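Local coordinates for invasion-associated protein B (Bartonella henselae, PDB 3DTD) that is of unknown molecular function but, as a member of the invasion-associated locus B family, is probably linked to entry of the bacterium into host cells, at residues C[65-68]-C[69-73]; C[115-118]-C[119-123]. All coordinates share one frame; numbering follows the deposited sequence.

Two short-range contacts illustrate how a chain changes direction at the end of a beta-sheet. Interaction 1 closes the hairpin of strands 58-66 and 72-78 at the surface; interaction 2, partly buried, turns strand 110-117 into helix 119-127. Strands 72-78 and 110-117 are neighbours in one antiparallel sheet, and the two contacts touch, with centres about 10 Å apart: V72 and F117 share backbone hydrogen bonding, and V71 packs against F117 O at the end of strand 110-117. Polar bonding dominates at 65-73, where an asparagine amide reaches across the turn. At 115-123 the work is divided between an exposed aspartate cap and a buried aromatic pair.

Interaction 1 (C[65-68]-C[69-73]); sequences VLNA and DGVVS
N67 reaches S73 across the hairpin because its CG lies beside the backbone N (chi1 -60°), while the hydroxyl of S73 sits between that residue's N and carbonyl carbon and faces the incoming amide. N67 ND2 then donates to S73 OG at 3.0 Å, an almost straight bond with the oxygen in the plane of the amide. The same nitrogen also donates to V71 O at 2.9 Å, but less directly: the donor stands above the carbonyl plane and the N-H is bent to 134°. Since the backbone N of N67 also donates to V71 O, that oxygen is gripped by two donors from one residue, and the two bonds of ND2 fix the rotation of the amide. V71 CG1 lies 3.5 Å from N67 ND2, alongside the amide.

Apolar contact is lighter. L66 CD2 comes within 3.7 Å of G70 C, over the backbone of the turn, and stands 4.2 Å from V72 CG2; beyond them I163, Q166 and L159 of helix 155-168 cover the face that L66 and V72 share. Behind the turn, V65 and S73 form a hydrogen-bonded antiparallel pair, with V65 N to S73 O at 2.8 Å, and L66 with V72, one step nearer the turn, the non-hydrogen-bonded pair. G70 N closes the loop on N67 O, and at phi 94° a side chain would be pressed against the preceding carbonyl oxygen, which glycine avoids. These features describe a 3:5 hairpin, a type I turn from N67 to G70 followed by a G1 beta bulge at G70, with asparagine at the first turn position.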
loop_
_atom_site.group_PDB
_atom_site.type_symbol
_atom_site.label_atom_id
_atom_site.label_comp_id
_atom_site.label_asym_id
_atom_site.label_seq_id
_atom_site.Cartn_x
_atom_site.Cartn_y
_atom_site.Cartn_z
ATOM N N VAL C 65 0.055 -8.144 41.279
ATOM C CA VAL C 65 1.303 -7.936 42.020
ATOM C C VAL C 65 1.205 -8.460 43.450
ATOM O O VAL C 65 0.112 -8.578 44.007
ATOM C CB VAL C 65 1.759 -6.440 42.053
ATOM C CG1 VAL C 65 2.159 -5.963 40.671
ATOM C CG2 VAL C 65 0.683 -5.530 42.655
ATOM N N LEU C 66 2.361 -8.778 44.026
ATOM C CA LEU C 66 2.474 -9.170 45.423
ATOM C C LEU C 66 2.953 -7.960 46.225
ATOM O O LEU C 66 4.082 -7.485 46.043
ATOM C CB LEU C 66 3.479 -10.316 45.569
ATOM C CG LEU C 66 3.450 -11.356 46.701
ATOM C CD1 LEU C 66 4.877 -11.618 47.132
ATOM C CD2 LEU C 66 2.568 -11.026 47.911
ATOM N N ASN C 67 2.093 -7.465 47.110
ATOM C CA ASN C 67 2.426 -6.301 47.928
ATOM C C ASN C 67 3.305 -6.663 49.118
ATOM O O ASN C 67 3.374 -7.833 49.520
ATOM C CB ASN C 67 1.159 -5.577 48.389
ATOM C CG ASN C 67 0.318 -5.083 47.232
ATOM O OD1 ASN C 67 0.697 -4.146 46.530
ATOM N ND2 ASN C 67 -0.830 -5.717 47.023
ATOM N N ALA C 68 3.958 -5.641 49.676
ATOM C CA ALA C 68 4.934 -5.778 50.765
ATOM C C ALA C 68 4.407 -6.484 52.019
ATOM O O ALA C 68 5.175 -7.126 52.739
ATOM C CB ALA C 68 5.509 -4.409 51.126
ATOM N N ASP C 69 3.101 -6.369 52.264
ATOM C CA ASP C 69 2.459 -6.994 53.422
ATOM C C ASP C 69 1.867 -8.382 53.135
ATOM O O ASP C 69 1.199 -8.970 53.990
ATOM C CB ASP C 69 1.397 -6.059 54.020
ATOM C CG ASP C 69 0.293 -5.706 53.032
ATOM O OD1 ASP C 69 0.596 -5.136 51.961
ATOM O OD2 ASP C 69 -0.884 -5.987 53.344
ATOM N N GLY C 70 2.118 -8.902 51.935
ATOM C CA GLY C 70 1.701 -10.257 51.567
ATOM C C GLY C 70 0.368 -10.375 50.846
ATOM O O GLY C 70 -0.066 -11.481 50.514
ATOM N N VAL C 71 -0.280 -9.238 50.602
ATOM C CA VAL C 71 -1.568 -9.210 49.898
ATOM C C VAL C 71 -1.368 -9.168 48.366
ATOM O O VAL C 71 -0.452 -8.513 47.858
ATOM C CB VAL C 71 -2.506 -8.066 50.449
ATOM C CG1 VAL C 71 -1.925 -6.676 50.201
ATOM C CG2 VAL C 71 -3.922 -8.164 49.891
ATOM N N VAL C 72 -2.211 -9.904 47.647
ATOM C CA VAL C 72 -2.167 -9.952 46.190
ATOM C C VAL C 72 -3.258 -9.045 45.597
ATOM O O VAL C 72 -4.440 -9.224 45.881
ATOM C CB VAL C 72 -2.294 -11.421 45.693
ATOM C CG1 VAL C 72 -2.531 -11.490 44.204
ATOM C CG2 VAL C 72 -1.051 -12.221 46.069
ATOM N N SER C 73 -2.857 -8.061 44.792
ATOM C CA SER C 73 -3.803 -7.122 44.183
ATOM C C SER C 73 -3.466 -6.811 42.722
ATOM O O SER C 73 -2.358 -7.073 42.264
ATOM C CB SER C 73 -3.886 -5.823 44.998
ATOM O OG SER C 73 -2.740 -5.009 44.801
#

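Interaction 2 (C[115-118]-C[119-123]); sequences IVFD and KNYVA
Hydrogen bonding at the start of helix 119-127 centres on D118, the N-cap residue. Its carboxylate oxygen OD1 accepts from Y121 N at 3.0 Å; the donor approaches nearly in line with the C-O bond, although the N-H itself is bent to 148°. A chi1 of 55° sets CG between the backbone N and the carbonyl carbon and turns OD1 toward the N-H of Y121, where it also lies 3.5 Å from Y121 CB. The backbone of the same residue supplies the second bond, D118 O receiving V122 N at 2.9 Å in a nearly straight contact that opens the regular helical pattern; A123 N to K119 O continues it.

Aromatic contact joins the strand to the helix on the buried side. The rings of F117 and Y121 are nearly parallel, their planes 13° apart, but they are slid so far that they barely overlap, with centroids 5.2 Å apart. The nearest atoms are F117 CD2 and Y121 CD1, at 3.4 Å. Both rings also rest on I99 of strand 98-101, and Y121 OH makes a weak hydrogen bond to L90 O, so this pair lies where the other sheet meets the helix.

Aliphatic packing completes the corner: V122 CG2 sits 3.8 Å from F117 CB, and V122 also leans on V72 of the neighbouring strand. The same methyl also lies against a polar atom, 3.3 Å from D118 O.

The chemistry is thus two-sided. An exposed carboxylate occupies a backbone N-H at the helix start, where its negative charge would probably be favoured by the helix dipole, whereas F117, Y121 and V122 pack together on the buried side, where the strand and helix segments run at about a right angle.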
loop_
_atom_site.group_PDB
_atom_site.type_symbol
_atom_site.label_atom_id
_atom_site.label_comp_id
_atom_site.label_asym_id
_atom_site.label_seq_id
_atom_site.Cartn_x
_atom_site.Cartn_y
_atom_site.Cartn_z
ATOM N N ILE C 115 -9.007 -5.648 41.736
ATOM C CA ILE C 115 -9.164 -6.852 42.542
ATOM C C ILE C 115 -8.140 -6.878 43.669
ATOM O O ILE C 115 -6.984 -6.513 43.475
ATOM C CB ILE C 115 -9.049 -8.138 41.685
ATOM C CG1 ILE C 115 -8.034 -7.936 40.553
ATOM C CG2 ILE C 115 -10.410 -8.495 41.107
ATOM C CD1 ILE C 115 -7.414 -9.188 40.000
ATOM N N VAL C 116 -8.594 -7.272 44.857
ATOM C CA VAL C 116 -7.730 -7.484 46.015
ATOM C C VAL C 116 -8.059 -8.865 46.588
ATOM O O VAL C 116 -9.217 -9.155 46.890
ATOM C CB VAL C 116 -7.920 -6.381 47.099
ATOM C CG1 VAL C 116 -7.155 -6.721 48.368
ATOM C CG2 VAL C 116 -7.475 -5.018 46.581
ATOM N N PHE C 117 -7.041 -9.713 46.716
ATOM C CA PHE C 117 -7.215 -11.063 47.251
ATOM C C PHE C 117 -6.599 -11.196 48.641
ATOM O O PHE C 117 -5.409 -10.931 48.820
ATOM C CB PHE C 117 -6.579 -12.097 46.318
ATOM C CG PHE C 117 -7.089 -12.052 44.903
ATOM C CD1 PHE C 117 -6.212 -11.861 43.843
ATOM C CD2 PHE C 117 -8.438 -12.212 44.628
ATOM C CE1 PHE C 117 -6.677 -11.831 42.533
ATOM C CE2 PHE C 117 -8.911 -12.183 43.323
ATOM C CZ PHE C 117 -8.029 -11.993 42.275
ATOM N N ASP C 118 -7.406 -11.613 49.619
ATOM C CA ASP C 118 -6.887 -11.933 50.954
ATOM C C ASP C 118 -6.187 -13.297 50.983
ATOM O O ASP C 118 -6.252 -14.044 50.003
ATOM C CB ASP C 118 -7.979 -11.824 52.038
ATOM C CG ASP C 118 -9.218 -12.669 51.746
ATOM O OD1 ASP C 118 -9.107 -13.870 51.423
ATOM O OD2 ASP C 118 -10.332 -12.125 51.873
ATOM N N LYS C 119 -5.541 -13.613 52.110
ATOM C CA LYS C 119 -4.771 -14.856 52.293
ATOM C C LYS C 119 -5.561 -16.121 51.955
ATOM O O LYS C 119 -5.019 -17.054 51.358
ATOM C CB LYS C 119 -4.240 -14.968 53.730
ATOM C CG LYS C 119 -3.570 -13.714 54.291
ATOM C CD LYS C 119 -2.121 -13.570 53.840
ATOM C CE LYS C 119 -1.489 -12.320 54.439
ATOM N NZ LYS C 119 -0.090 -12.106 53.967
ATOM N N ASN C 120 -6.837 -16.137 52.337
ATOM C CA ASN C 120 -7.717 -17.275 52.098
ATOM C C ASN C 120 -8.108 -17.433 50.632
ATOM O O ASN C 120 -8.226 -18.556 50.139
ATOM C CB ASN C 120 -8.973 -17.179 52.975
ATOM C CG ASN C 120 -8.649 -16.975 54.451
ATOM O OD1 ASN C 120 -9.253 -16.132 55.117
ATOM N ND2 ASN C 120 -7.688 -17.741 54.965
ATOM N N TYR C 121 -8.302 -16.309 49.945
ATOM C CA TYR C 121 -8.650 -16.324 48.524
ATOM C C TYR C 121 -7.443 -16.703 47.671
ATOM O O TYR C 121 -7.583 -17.412 46.675
ATOM C CB TYR C 121 -9.220 -14.974 48.079
ATOM C CG TYR C 121 -10.156 -15.073 46.891
ATOM C CD1 TYR C 121 -9.663 -15.206 45.593
ATOM C CD2 TYR C 121 -11.535 -15.037 47.064
ATOM C CE1 TYR C 121 -10.510 -15.296 44.506
ATOM C CE2 TYR C 121 -12.390 -15.125 45.976
ATOM C CZ TYR C 121 -11.870 -15.259 44.704
ATOM O OH TYR C 121 -12.707 -15.347 43.628
ATOM N N VAL C 122 -6.268 -16.220 48.072
ATOM C CA VAL C 122 -4.991 -16.594 47.460
ATOM C C VAL C 122 -4.775 -18.111 47.522
ATOM O O VAL C 122 -4.440 -18.725 46.513
ATOM C CB VAL C 122 -3.800 -15.827 48.115
ATOM C CG1 VAL C 122 -2.467 -16.444 47.736
ATOM C CG2 VAL C 122 -3.826 -14.355 47.724
ATOM N N ALA C 123 -5.015 -18.701 48.694
ATOM C CA ALA C 123 -4.942 -20.155 48.891
ATOM C C ALA C 123 -5.915 -20.944 48.001
ATOM O O ALA C 123 -5.584 -22.037 47.538
ATOM C CB ALA C 123 -5.157 -20.501 50.365
#